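Local structure of sterol regulatory element-binding protein cleavage-activating protein (Schizosaccharomyces pombe, 4YHC) at residues D234-A239 and D245-K250; L254-T259 and L337-L342; V272-F277 and R283-S288; Y301-N306 and Y415-K420; K421-S426 and V460-E465. The protein escorts the transcription factor precursor sre1 for its processing at low sterol and low oxygen, and this chain is its WD40 domain, probably cytoplasmic. The protein carries 9 engineered substitutions. All coordinates share one frame; numbering follows the deposited sequence.

Contact 1 (D234-A239 and D245-K250)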
# COMPACT_ATOMS: atom_id res chain seq x y z
N ASP A 234 12.33 5.12 8.22
CA ASP A 234 11.81 5.98 9.29
C ASP A 234 11.50 7.43 8.70
O ASP A 234 11.89 8.46 9.24
CB ASP A 234 12.75 6.05 10.49
CG ASP A 234 12.02 6.13 11.79
OD1 ASP A 234 10.79 6.27 11.80
OD2 ASP A 234 12.69 5.94 12.83
N ILE A 235 10.77 7.44 7.62
CA ILE A 235 10.45 8.66 6.92
C ILE A 235 8.94 8.78 6.78
O ILE A 235 8.28 7.77 6.48
CB ILE A 235 11.01 8.63 5.51
CG1 ILE A 235 12.51 8.89 5.60
CG2 ILE A 235 10.41 9.75 4.66
CD1 ILE A 235 13.20 8.62 4.31
N LEU A 236 8.45 9.99 6.98
CA LEU A 236 7.09 10.37 6.68
C LEU A 236 7.05 11.46 5.64
O LEU A 236 7.85 12.45 5.73
CB LEU A 236 6.44 10.89 7.95
CG LEU A 236 4.97 11.27 7.81
CD1 LEU A 236 4.14 10.83 8.97
CD2 LEU A 236 4.80 12.78 7.68
N PHE A 237 6.15 11.30 4.66
CA PHE A 237 5.96 12.30 3.59
C PHE A 237 4.65 13.04 3.97
O PHE A 237 3.62 12.40 4.23
CB PHE A 237 5.84 11.67 2.21
CG PHE A 237 7.10 11.07 1.69
CD1 PHE A 237 7.50 9.81 2.08
CD2 PHE A 237 7.89 11.75 0.79
CE1 PHE A 237 8.68 9.27 1.61
CE2 PHE A 237 9.03 11.23 0.35
CZ PHE A 237 9.42 9.98 0.72
N LEU A 238 4.69 14.37 4.05
CA LEU A 238 3.54 15.23 4.34
C LEU A 238 3.22 16.03 3.06
O LEU A 238 3.99 16.83 2.65
CB LEU A 238 3.89 16.19 5.46
CG LEU A 238 2.78 17.02 6.18
CD1 LEU A 238 2.91 18.50 5.93
CD2 LEU A 238 1.34 16.66 5.90
N ALA A 239 2.12 15.75 2.41
CA ALA A 239 1.70 16.37 1.19
C ALA A 239 0.82 17.57 1.55
O ALA A 239 0.01 17.50 2.44
CB ALA A 239 0.88 15.44 0.38
N ASP A 245 6.73 17.51 1.99
CA ASP A 245 7.88 17.52 2.92
C ASP A 245 8.22 16.11 3.39
O ASP A 245 7.30 15.34 3.82
CB ASP A 245 7.54 18.39 4.10
CG ASP A 245 7.25 19.83 3.66
OD1 ASP A 245 7.91 20.34 2.73
OD2 ASP A 245 6.37 20.43 4.22
N MET A 246 9.53 15.78 3.26
CA MET A 246 10.05 14.46 3.54
C MET A 246 10.79 14.60 4.88
O MET A 246 11.74 15.36 4.97
CB MET A 246 10.94 13.95 2.43
CG MET A 246 11.48 12.53 2.76
SD MET A 246 12.39 11.82 1.43
CE MET A 246 13.99 12.52 1.85
N ILE A 247 10.27 13.94 5.92
CA ILE A 247 10.70 14.17 7.27
C ILE A 247 11.33 12.90 7.88
O ILE A 247 10.80 11.79 7.73
CB ILE A 247 9.50 14.57 8.07
CG1 ILE A 247 8.90 15.88 7.53
CG2 ILE A 247 9.81 14.62 9.53
CD1 ILE A 247 7.56 16.20 8.10
N ASP A 248 12.50 13.06 8.50
CA ASP A 248 13.19 11.98 9.27
C ASP A 248 12.58 11.89 10.64
O ASP A 248 12.68 12.79 11.49
CB ASP A 248 14.67 12.27 9.36
CG ASP A 248 15.43 11.33 10.35
OD1 ASP A 248 14.92 10.22 10.79
OD2 ASP A 248 16.59 11.74 10.65
N LEU A 249 11.91 10.80 10.91
CA LEU A 249 11.21 10.71 12.18
C LEU A 249 12.15 10.27 13.33
O LEU A 249 11.80 10.33 14.47
CB LEU A 249 10.09 9.67 12.04
CG LEU A 249 8.66 9.91 11.61
CD1 LEU A 249 8.29 11.33 11.30
CD2 LEU A 249 8.19 8.92 10.59
N LYS A 250 13.31 9.73 12.99
CA LYS A 250 14.24 9.26 14.04
C LYS A 250 14.89 10.46 14.72
O LYS A 250 14.73 10.68 15.93
CB LYS A 250 15.27 8.35 13.44
CG LYS A 250 16.33 7.85 14.43
CD LYS A 250 17.40 7.06 13.69
CE LYS A 250 18.39 6.44 14.66
NZ LYS A 250 19.13 7.52 15.39
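The Phe-237 ring carries Met-246 over one face. CG of Met-246 lies 4.1 Å from the centroid of the Phe-237 ring, a CH-pi contact. The sulfur sits obliquely nearer the rim, with SD of Met-246 3.6 Å from CZ of Phe-237, a Met-aromatic contact. The methionine and the phenylalanine rise together from the same face of the hairpin. With chi1 at -180°, CG of Met-246 is anti to the backbone N, which sets it over the ring; the bend at chi3 turns only CE. The same CG also meets CG2 of Ile-235 at 3.5 Å. On the other side of the hairpin, CD2 of Leu-249 packs against CB of Leu-236 at 3.7 Å. The carboxylate of Asp-234 reaches past Leu-249 to Lys-250, but its salt bridge is with Arg-188.

The backbones form an antiparallel ladder. Leu-236 pairs with Ile-247 and Leu-238 with Asp-245, each through two bonds. Beyond the strands, N of Leu-249 donates to O of Asp-234 at 2.9 Å. OD1 of Asp-248 accepts from N of Lys-250 at 2.8 Å, closing an Asx turn.

These are the two middle strands of a four-stranded antiparallel blade of the WD40 propeller. Strand 226-230 flanks one edge of the pair and strand 253-259 the other. Ile-235 and Met-246 rest on Leu-315 of strand 311-317, in the next sheet.

Contact 2 (L254-T259 and L337-L342)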
# COMPACT_ATOMS: atom_id res chain seq x y z
N LEU A 254 13.50 17.91 8.88
CA LEU A 254 13.03 18.05 7.54
C LEU A 254 14.16 17.74 6.60
O LEU A 254 15.18 18.40 6.60
CB LEU A 254 12.49 19.45 7.29
CG LEU A 254 12.05 19.68 5.83
CD1 LEU A 254 10.93 18.73 5.40
CD2 LEU A 254 11.62 21.12 5.59
N LEU A 255 14.01 16.76 5.72
CA LEU A 255 15.11 16.41 4.83
C LEU A 255 15.08 17.08 3.45
O LEU A 255 16.12 17.33 2.84
CB LEU A 255 15.07 14.88 4.61
CG LEU A 255 15.25 14.00 5.85
CD1 LEU A 255 14.61 12.63 5.68
CD2 LEU A 255 16.72 13.76 6.02
N HIS A 256 13.86 17.23 2.88
CA HIS A 256 13.68 17.91 1.61
C HIS A 256 12.23 18.25 1.43
O HIS A 256 11.37 17.55 1.97
CB HIS A 256 14.09 17.00 0.50
CG HIS A 256 14.13 17.63 -0.84
ND1 HIS A 256 15.00 18.64 -1.16
CD2 HIS A 256 13.48 17.33 -1.99
CE1 HIS A 256 14.89 18.94 -2.43
NE2 HIS A 256 13.96 18.15 -2.96
N SER A 257 11.97 19.29 0.62
CA SER A 257 10.64 19.64 0.15
C SER A 257 10.66 19.49 -1.31
O SER A 257 11.51 20.06 -1.99
CB SER A 257 10.26 21.06 0.54
OG SER A 257 10.20 21.07 1.95
N PHE A 258 9.81 18.60 -1.80
CA PHE A 258 9.66 18.39 -3.22
C PHE A 258 8.62 19.41 -3.67
O PHE A 258 7.75 19.73 -2.92
CB PHE A 258 9.14 16.95 -3.53
CG PHE A 258 10.14 15.84 -3.19
CD1 PHE A 258 10.29 15.40 -1.91
CD2 PHE A 258 10.89 15.27 -4.17
CE1 PHE A 258 11.17 14.36 -1.60
CE2 PHE A 258 11.75 14.22 -3.88
CZ PHE A 258 11.91 13.80 -2.59
N THR A 259 8.72 19.89 -4.91
CA THR A 259 7.74 20.85 -5.44
C THR A 259 6.72 20.12 -6.29
O THR A 259 7.11 19.41 -7.21
CB THR A 259 8.44 21.93 -6.32
OG1 THR A 259 9.44 22.56 -5.54
CG2 THR A 259 7.44 23.01 -6.73
N LEU A 337 23.64 11.25 -5.50
CA LEU A 337 23.00 12.51 -5.96
C LEU A 337 22.43 13.33 -4.84
O LEU A 337 21.92 12.78 -3.87
CB LEU A 337 21.85 12.19 -6.84
CG LEU A 337 22.15 11.43 -8.10
CD1 LEU A 337 20.83 11.02 -8.76
CD2 LEU A 337 23.00 12.26 -9.06
N THR A 338 22.51 14.65 -4.97
CA THR A 338 21.77 15.55 -4.09
C THR A 338 20.32 15.61 -4.51
O THR A 338 19.98 15.28 -5.65
CB THR A 338 22.31 17.00 -4.15
OG1 THR A 338 22.11 17.50 -5.48
CG2 THR A 338 23.79 17.02 -3.81
N PHE A 339 19.50 16.07 -3.59
CA PHE A 339 18.08 16.18 -3.83
C PHE A 339 17.85 17.14 -4.97
O PHE A 339 17.09 16.83 -5.89
CB PHE A 339 17.29 16.57 -2.57
CG PHE A 339 17.25 15.47 -1.52
CD1 PHE A 339 16.79 14.21 -1.84
CD2 PHE A 339 17.67 15.71 -0.24
CE1 PHE A 339 16.81 13.19 -0.91
CE2 PHE A 339 17.65 14.70 0.70
CZ PHE A 339 17.24 13.43 0.36
N ASP A 340 18.59 18.24 -5.00
CA ASP A 340 18.35 19.25 -6.07
C ASP A 340 18.73 18.85 -7.48
O ASP A 340 18.15 19.39 -8.41
CB ASP A 340 18.96 20.61 -5.73
CG ASP A 340 18.54 21.10 -4.37
OD1 ASP A 340 17.47 20.69 -3.85
OD2 ASP A 340 19.30 21.90 -3.80
N GLU A 341 19.65 17.89 -7.65
CA GLU A 341 19.99 17.41 -8.99
C GLU A 341 19.26 16.16 -9.46
O GLU A 341 19.70 15.48 -10.40
CB GLU A 341 21.49 17.19 -9.12
CG GLU A 341 22.10 16.08 -8.31
CD GLU A 341 23.52 16.40 -7.91
OE1 GLU A 341 24.04 17.47 -8.31
OE2 GLU A 341 24.15 15.60 -7.19
N LEU A 342 18.14 15.84 -8.81
CA LEU A 342 17.28 14.74 -9.26
C LEU A 342 16.53 15.13 -10.52
O LEU A 342 16.01 16.22 -10.58
CB LEU A 342 16.25 14.44 -8.17
CG LEU A 342 16.88 13.58 -7.06
CD1 LEU A 342 15.99 13.59 -5.83
CD2 LEU A 342 17.14 12.19 -7.62
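His-256 and Phe-339 meet as an offset stack, and the two side chains run antiparallel past one another. Their ring planes are 28° apart and their centroids are separated by 4.9 Å. Each ring therefore has the other residue's CB over one face. CB of Phe-339 lies 3.5 Å from the centroid of the His-256 ring, and CB of His-256 lies 4.2 Å from the centroid of the Phe-339 ring. Both are CH-pi contacts.

The histidine CG is anti to its own backbone nitrogen (chi1 -172°), which lays the imidazole alongside the phenylalanine. At the edge of the imidazole, near its plane, OD1 of Asp-340 comes within 3.4 Å of CE1 of His-256. This nearby carboxylate may favour a protonated imidazole. O of Leu-255 approaches the Phe-339 ring obliquely, 3.7 Å from its CE2. Phe-258, two residues on in the strand, has CD2 of His-256 over the centre of its ring.

Phe-339 also touches Met-246 and Ile-313, so it bridges two sheets. Leu-255 and His-256 both face Met-246 in a classic beta bulge. Here a surface loop from the following sheet packs on the outermost strand of a WD40 propeller blade.

Contact 3 (V272-F277 and R283-S288)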
# COMPACT_ATOMS: atom_id res chain seq x y z
N VAL A 272 9.74 3.63 -3.48
CA VAL A 272 11.17 3.79 -3.72
C VAL A 272 11.82 2.46 -4.18
O VAL A 272 11.35 1.33 -3.85
CB VAL A 272 11.90 4.38 -2.50
CG1 VAL A 272 11.35 5.75 -2.08
CG2 VAL A 272 11.77 3.43 -1.32
N SER A 273 12.86 2.58 -5.00
CA SER A 273 13.46 1.44 -5.64
C SER A 273 14.82 1.05 -5.10
O SER A 273 15.58 1.88 -4.63
CB SER A 273 13.50 1.60 -7.15
OG SER A 273 14.54 2.50 -7.54
N ASN A 274 15.09 -0.26 -5.11
CA ASN A 274 16.43 -0.76 -4.76
C ASN A 274 16.91 -0.29 -3.42
O ASN A 274 18.02 0.18 -3.34
CB ASN A 274 17.42 -0.39 -5.86
CG ASN A 274 17.14 -1.13 -7.14
OD1 ASN A 274 16.56 -2.23 -7.12
ND2 ASN A 274 17.48 -0.53 -8.26
N SER A 275 16.05 -0.37 -2.41
CA SER A 275 16.34 0.13 -1.09
C SER A 275 17.58 -0.70 -0.55
O SER A 275 17.65 -1.90 -0.76
CB SER A 275 15.14 -0.09 -0.21
OG SER A 275 14.19 0.91 -0.52
N ARG A 276 18.60 -0.05 -0.03
CA ARG A 276 19.67 -0.78 0.69
C ARG A 276 20.19 0.15 1.76
O ARG A 276 19.99 1.40 1.68
CB ARG A 276 20.76 -1.29 -0.26
CG ARG A 276 21.59 -0.20 -0.95
CD ARG A 276 20.93 0.36 -2.17
NE ARG A 276 21.86 1.00 -3.10
CZ ARG A 276 21.49 1.59 -4.22
NH1 ARG A 276 20.19 1.63 -4.55
NH2 ARG A 276 22.41 2.12 -5.03
N PHE A 277 20.80 -0.41 2.81
CA PHE A 277 21.24 0.38 3.92
C PHE A 277 22.73 0.13 4.03
O PHE A 277 23.16 -1.06 4.12
CB PHE A 277 20.49 -0.03 5.12
CG PHE A 277 20.77 0.77 6.33
CD1 PHE A 277 21.77 0.41 7.21
CD2 PHE A 277 20.00 1.85 6.65
CE1 PHE A 277 22.02 1.15 8.34
CE2 PHE A 277 20.25 2.61 7.74
CZ PHE A 277 21.25 2.22 8.63
N ARG A 283 19.65 4.06 1.31
CA ARG A 283 19.86 4.45 -0.08
C ARG A 283 18.81 3.84 -1.00
O ARG A 283 18.35 2.73 -0.73
CB ARG A 283 21.22 4.07 -0.59
CG ARG A 283 22.42 4.60 0.21
CD ARG A 283 23.68 3.98 -0.38
NE ARG A 283 24.89 4.46 0.30
CZ ARG A 283 26.11 3.90 0.13
NH1 ARG A 283 26.31 2.93 -0.76
NH2 ARG A 283 27.15 4.40 0.76
N VAL A 284 18.38 4.63 -1.99
CA VAL A 284 17.47 4.19 -3.05
C VAL A 284 17.94 4.63 -4.39
O VAL A 284 18.69 5.61 -4.51
CB VAL A 284 16.01 4.73 -2.80
CG1 VAL A 284 15.56 4.31 -1.43
CG2 VAL A 284 15.94 6.26 -2.98
N SER A 285 17.55 3.91 -5.43
CA SER A 285 17.94 4.30 -6.77
C SER A 285 16.97 5.35 -7.36
O SER A 285 17.35 6.03 -8.31
CB SER A 285 17.92 3.11 -7.73
OG SER A 285 18.87 2.12 -7.36
N SER A 286 15.76 5.45 -6.81
CA SER A 286 14.67 6.34 -7.37
C SER A 286 13.55 6.51 -6.41
O SER A 286 13.42 5.70 -5.46
CB SER A 286 14.10 5.89 -8.70
OG SER A 286 13.39 4.65 -8.64
N ILE A 287 12.77 7.60 -6.58
CA ILE A 287 11.59 7.83 -5.75
C ILE A 287 10.47 8.13 -6.73
O ILE A 287 10.68 8.92 -7.68
CB ILE A 287 11.77 9.05 -4.85
CG1 ILE A 287 13.09 8.99 -4.12
CG2 ILE A 287 10.59 9.20 -3.88
CD1 ILE A 287 13.39 10.24 -3.30
N SER A 288 9.28 7.61 -6.46
CA SER A 288 8.09 7.83 -7.31
C SER A 288 6.96 8.22 -6.42
O SER A 288 6.74 7.59 -5.32
CB SER A 288 7.66 6.59 -8.03
OG SER A 288 8.61 6.09 -8.92
O HOH W 1 21.37 2.75 -7.90
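Arg-276 has its CG between the backbone N and the carbonyl carbon (chi1 66°), and its chain bends at chi2. The guanidinium thus folds back over the beta hairpin of strands 269-278 and 281-292 in the WD40 propeller domain, where CB of Arg-283 lies over one face. NH1 of Arg-276 donates to O of Asn-274 at 2.9 Å, close to the guanidinium plane, and to OG of Ser-285 at 3.1 Å. NH2 forms a salt bridge with Asp-331, which Arg-283 shares.

Arg-276 and Arg-283 pair through two backbone bonds. Toward Ser-273 the ladder is interrupted, and N of Ser-285 binds O of Ser-273. On the face of Val-272 and Ile-287, CB of Val-272 packs against CG1 of Val-284 at 3.8 Å. On the face of Arg-276, the OG atoms of Ser-273 and Ser-286 are hydrogen-bonded at 2.7 Å. ND2 of Asn-274 also donates to OG of Ser-285 at 3.1 Å, in the amide plane, and a water that accepts from NH2 of Arg-276 lies 2.6 Å from this OG.

Contact 4 (Y301-N306 and Y415-K420)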
# COMPACT_ATOMS: atom_id res chain seq x y z
N TYR A 301 1.96 10.62 -12.00
CA TYR A 301 3.13 9.88 -11.48
C TYR A 301 4.36 10.70 -11.72
O TYR A 301 4.64 11.11 -12.84
CB TYR A 301 3.25 8.52 -12.15
CG TYR A 301 2.08 7.63 -11.88
CD1 TYR A 301 0.92 7.71 -12.64
CD2 TYR A 301 2.16 6.68 -10.85
CE1 TYR A 301 -0.16 6.88 -12.39
CE2 TYR A 301 1.10 5.86 -10.58
CZ TYR A 301 -0.06 5.93 -11.37
OH TYR A 301 -1.10 5.16 -11.03
N TYR A 302 5.02 11.09 -10.62
CA TYR A 302 6.27 11.79 -10.69
C TYR A 302 7.35 10.80 -10.28
O TYR A 302 7.23 10.13 -9.20
CB TYR A 302 6.27 12.95 -9.72
CG TYR A 302 5.59 14.20 -10.19
CD1 TYR A 302 4.30 14.19 -10.67
CD2 TYR A 302 6.24 15.43 -10.09
CE1 TYR A 302 3.66 15.35 -11.06
CE2 TYR A 302 5.62 16.61 -10.50
CZ TYR A 302 4.34 16.55 -10.98
OH TYR A 302 3.74 17.70 -11.29
N TYR A 303 8.32 10.66 -11.14
CA TYR A 303 9.47 9.77 -10.97
C TYR A 303 10.75 10.60 -10.91
O TYR A 303 11.05 11.44 -11.83
CB TYR A 303 9.54 8.79 -12.15
CG TYR A 303 10.78 7.94 -12.16
CD1 TYR A 303 10.86 6.77 -11.36
CD2 TYR A 303 11.86 8.27 -12.95
CE1 TYR A 303 12.01 5.97 -11.37
CE2 TYR A 303 13.00 7.48 -12.99
CZ TYR A 303 13.05 6.32 -12.21
OH TYR A 303 14.19 5.58 -12.22
N TYR A 304 11.52 10.40 -9.84
CA TYR A 304 12.79 11.09 -9.65
C TYR A 304 13.95 10.11 -9.65
O TYR A 304 13.93 9.12 -8.91
CB TYR A 304 12.80 11.85 -8.32
CG TYR A 304 11.63 12.78 -8.09
CD1 TYR A 304 10.46 12.33 -7.50
CD2 TYR A 304 11.71 14.12 -8.46
CE1 TYR A 304 9.40 13.19 -7.29
CE2 TYR A 304 10.66 14.98 -8.25
CZ TYR A 304 9.50 14.51 -7.67
OH TYR A 304 8.45 15.36 -7.45
N GLY A 305 14.96 10.37 -10.47
CA GLY A 305 16.16 9.57 -10.45
C GLY A 305 16.76 9.24 -11.80
O GLY A 305 16.08 9.24 -12.82
N ASN A 306 18.06 8.95 -11.79
CA ASN A 306 18.76 8.49 -12.99
C ASN A 306 18.71 6.97 -13.07
O ASN A 306 19.16 6.38 -14.05
CB ASN A 306 20.21 8.97 -12.97
CG ASN A 306 20.33 10.45 -12.66
OD1 ASN A 306 19.38 11.08 -12.20
ND2 ASN A 306 21.51 11.01 -12.90
N TYR A 415 3.89 1.11 -18.14
CA TYR A 415 4.88 2.11 -18.36
C TYR A 415 6.08 1.84 -17.43
O TYR A 415 5.93 1.77 -16.19
CB TYR A 415 4.31 3.51 -18.09
CG TYR A 415 5.29 4.65 -18.39
CD1 TYR A 415 5.64 4.96 -19.72
CD2 TYR A 415 5.85 5.39 -17.36
CE1 TYR A 415 6.54 5.99 -20.00
CE2 TYR A 415 6.76 6.39 -17.63
CZ TYR A 415 7.09 6.70 -18.95
OH TYR A 415 7.99 7.70 -19.17
N SER A 416 7.27 1.71 -18.02
CA SER A 416 8.50 1.54 -17.26
C SER A 416 9.08 2.92 -17.03
O SER A 416 9.54 3.56 -18.01
CB SER A 416 9.48 0.67 -18.05
OG SER A 416 10.73 0.63 -17.37
N GLN A 417 9.03 3.40 -15.78
CA GLN A 417 9.38 4.77 -15.48
C GLN A 417 10.86 5.01 -15.71
O GLN A 417 11.23 6.15 -16.02
CB GLN A 417 9.07 5.17 -14.05
CG GLN A 417 7.66 4.88 -13.61
CD GLN A 417 6.99 5.96 -12.81
OE1 GLN A 417 6.83 7.06 -13.32
NE2 GLN A 417 6.44 5.62 -11.59
N SER A 418 11.71 3.99 -15.58
CA SER A 418 13.14 4.26 -15.68
C SER A 418 13.64 4.19 -17.14
O SER A 418 14.55 4.90 -17.50
CB SER A 418 13.96 3.31 -14.83
OG SER A 418 13.94 1.99 -15.39
N GLU A 419 13.06 3.35 -17.98
CA GLU A 419 13.45 3.33 -19.37
C GLU A 419 12.59 4.22 -20.25
O GLU A 419 12.87 4.31 -21.44
CB GLU A 419 13.33 1.93 -19.91
CG GLU A 419 13.90 0.88 -19.01
CD GLU A 419 13.36 -0.48 -19.41
OE1 GLU A 419 12.25 -0.49 -19.96
OE2 GLU A 419 14.02 -1.52 -19.18
N LYS A 420 11.52 4.81 -19.68
CA LYS A 420 10.55 5.66 -20.40
C LYS A 420 9.84 4.96 -21.55
O LYS A 420 9.65 5.50 -22.64
CB LYS A 420 11.17 6.98 -20.83
CG LYS A 420 11.80 7.74 -19.66
CD LYS A 420 12.93 8.71 -20.04
CE LYS A 420 12.54 10.19 -19.98
NZ LYS A 420 12.47 10.82 -21.34
O HOH W 2 5.61 7.98 -10.08
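The turn after strand 406-416, within the predicted fifth WD repeat, packs here against strand 299-304 of a neighbouring sheet of the propeller. Tyr-303 and Gln-417 carry most of it, and the two side chains overlap head to tail. CB of Gln-417 lies over one face of the Tyr-303 ring, shifted toward the rim and 3.9 Å from its centroid, a CH-pi contact.

The glutamine chain bends at chi2 (-137°), which lays the amide against the strand, beside CB of Tyr-303. OE1 of Gln-417 then comes 3.4 Å from CB of Tyr-303, while the amide and ring planes are 37° apart. Farther along the ring, OH of Tyr-303 meets CB of Ser-418 at 3.5 Å.

NE2 of Gln-417 donates to a water at 2.9 Å, and that water gives a weak bond to O of Tyr-302 at 2.8 Å. NE2 is also hydrogen-bonded to O of Gly-361. The buried amide is thereby tied both to strand 299-304 and to the loop before strand 363-374.

Strand 281-292 borders strand 299-304 on one side, and its Ser-286 and Ser-288 touch Tyr-303. Strand 344-349 borders it on the other, while Ile-364 of strand 363-374 packs on both Tyr-301 and Gln-417.

Contact 5 (K421-S426 and V460-E465). Engineered in segment 421-426: Ser-424 (natural residue Cys).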
# COMPACT_ATOMS: atom_id res chain seq x y z
N LYS A 421 9.41 3.74 -21.28
CA LYS A 421 8.90 2.86 -22.28
C LYS A 421 7.48 2.45 -21.93
O LYS A 421 7.24 1.95 -20.83
CB LYS A 421 9.81 1.62 -22.38
CG LYS A 421 9.40 0.62 -23.48
CD LYS A 421 9.29 1.26 -24.88
CE LYS A 421 8.52 0.40 -25.90
NZ LYS A 421 9.35 -0.77 -26.32
N HIS A 422 6.57 2.67 -22.86
CA HIS A 422 5.20 2.27 -22.75
C HIS A 422 4.96 0.99 -23.56
O HIS A 422 5.62 0.79 -24.57
CB HIS A 422 4.35 3.39 -23.32
CG HIS A 422 2.93 3.30 -22.94
ND1 HIS A 422 2.00 2.57 -23.66
CD2 HIS A 422 2.25 3.84 -21.89
CE1 HIS A 422 0.81 2.68 -23.09
NE2 HIS A 422 0.94 3.46 -22.03
N ARG A 423 4.08 0.11 -23.10
CA ARG A 423 3.66 -1.08 -23.88
C ARG A 423 2.18 -1.31 -23.65
O ARG A 423 1.71 -1.13 -22.52
CB ARG A 423 4.35 -2.32 -23.34
CG ARG A 423 5.59 -2.72 -24.06
CD ARG A 423 6.08 -4.08 -23.57
NE ARG A 423 7.32 -3.93 -22.84
CZ ARG A 423 8.50 -3.71 -23.41
NH1 ARG A 423 8.59 -3.62 -24.74
NH2 ARG A 423 9.58 -3.58 -22.67
N SER A 424 1.45 -1.76 -24.65
CA SER A 424 0.05 -2.03 -24.47
C SER A 424 -0.34 -3.29 -25.18
O SER A 424 0.33 -3.69 -26.10
CB SER A 424 -0.82 -0.87 -24.95
OG SER A 424 -0.64 -0.75 -26.34
N LYS A 425 -1.35 -3.97 -24.65
CA LYS A 425 -1.89 -5.16 -25.23
C LYS A 425 -3.40 -4.96 -25.26
O LYS A 425 -4.02 -4.41 -24.32
CB LYS A 425 -1.54 -6.44 -24.43
CG LYS A 425 -0.05 -6.80 -24.41
CD LYS A 425 0.24 -8.19 -23.91
CE LYS A 425 1.73 -8.53 -24.13
NZ LYS A 425 2.03 -9.90 -23.67
N SER A 426 -3.97 -5.35 -26.39
CA SER A 426 -5.42 -5.36 -26.59
C SER A 426 -5.97 -6.72 -26.11
O SER A 426 -5.42 -7.78 -26.44
CB SER A 426 -5.66 -5.09 -28.10
OG SER A 426 -7.02 -4.95 -28.39
N VAL A 460 -1.51 -8.10 -13.16
CA VAL A 460 -0.79 -7.53 -14.31
C VAL A 460 0.59 -7.20 -13.87
O VAL A 460 0.78 -6.48 -12.86
CB VAL A 460 -1.47 -6.23 -14.79
CG1 VAL A 460 -0.82 -5.65 -16.05
CG2 VAL A 460 -2.97 -6.48 -15.09
N GLY A 461 1.57 -7.71 -14.60
CA GLY A 461 2.97 -7.54 -14.24
C GLY A 461 3.98 -7.62 -15.36
O GLY A 461 3.64 -7.97 -16.48
N TYR A 462 5.19 -7.27 -15.02
CA TYR A 462 6.32 -7.29 -15.95
C TYR A 462 7.50 -8.08 -15.42
O TYR A 462 8.14 -7.74 -14.40
CB TYR A 462 6.80 -5.91 -16.35
CG TYR A 462 7.74 -5.94 -17.45
CD1 TYR A 462 7.29 -6.23 -18.75
CD2 TYR A 462 9.10 -5.64 -17.26
CE1 TYR A 462 8.15 -6.32 -19.80
CE2 TYR A 462 9.97 -5.72 -18.34
CZ TYR A 462 9.48 -6.06 -19.59
OH TYR A 462 10.29 -6.12 -20.67
N GLY A 463 7.79 -9.15 -16.10
CA GLY A 463 8.84 -10.03 -15.66
C GLY A 463 8.68 -10.55 -14.23
O GLY A 463 9.68 -10.67 -13.49
N SER A 464 7.45 -10.78 -13.82
CA SER A 464 7.14 -11.06 -12.41
C SER A 464 7.21 -12.56 -12.11
O SER A 464 6.66 -13.35 -12.86
CB SER A 464 5.75 -10.55 -12.05
OG SER A 464 5.40 -10.90 -10.74
N GLU A 465 7.79 -12.92 -10.98
CA GLU A 465 7.81 -14.34 -10.55
C GLU A 465 6.45 -14.83 -10.08
O GLU A 465 6.26 -16.02 -9.80
CB GLU A 465 8.71 -14.51 -9.36
CG GLU A 465 10.14 -14.19 -9.65
CD GLU A 465 11.01 -14.19 -8.39
OE1 GLU A 465 10.55 -14.60 -7.30
OE2 GLU A 465 12.18 -13.77 -8.51
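Between these two segments Arg-423 and Tyr-462 are the only residues that touch. In polar terms, NH2 of Arg-423 lies 3.3 Å from OH of Tyr-462. This approach is oblique to both the guanidinium and the ring.

The van der Waals contacts are loose. NE of Arg-423 is 4.0 Å from CE1 of Tyr-462, and NH2 of Arg-423 is also 4.0 Å from CZ of Tyr-462. The side chains cross at about a right angle, yet the guanidinium and ring planes are only 14° apart. The bend of the arginine at chi3 (-111°) gives the guanidinium this attitude. CG of Lys-421 lies over one guanidinium face, toward the rim. NE of Arg-423 is buried by the contact and has no polar partner in the model.

Backbone bonds link neither strand to the other. Arg-423 pairs with Met-414 and Tyr-462 with Arg-447, each with its own neighbours. The surroundings are shared: His-16 of helix 15-19 and Met-414 of strand 406-416 each touch both Arg-423 and Tyr-462.

Long side chains thus meet across two adjacent antiparallel sheets, a face-to-face packing of blades that belongs to the WD40 beta-propeller.

Overall arrangement
From the N terminus, contact 1 comes first and closes a short hairpin within one blade. Contact 2 starts on the next strand, 253-259, and closes a much longer loop to residues 337-342. Contact 3 is a second hairpin lying wholly within that loop. Contact 4 starts inside the same loop, at 301-306, but ends beyond it at 415-420, so contacts 2 and 4 cross. Contact 5 follows both and joins strand 421-432 to the last strand, 456-462. Contacts 1 and 2 share a sheet, as do contacts 3 and 4, while contacts 4 and 5 meet in the sheet of strands 406-416 and 421-432. Contacts 1 and 3 build single sheets, while contacts 2, 4 and 5 tie one sheet to another.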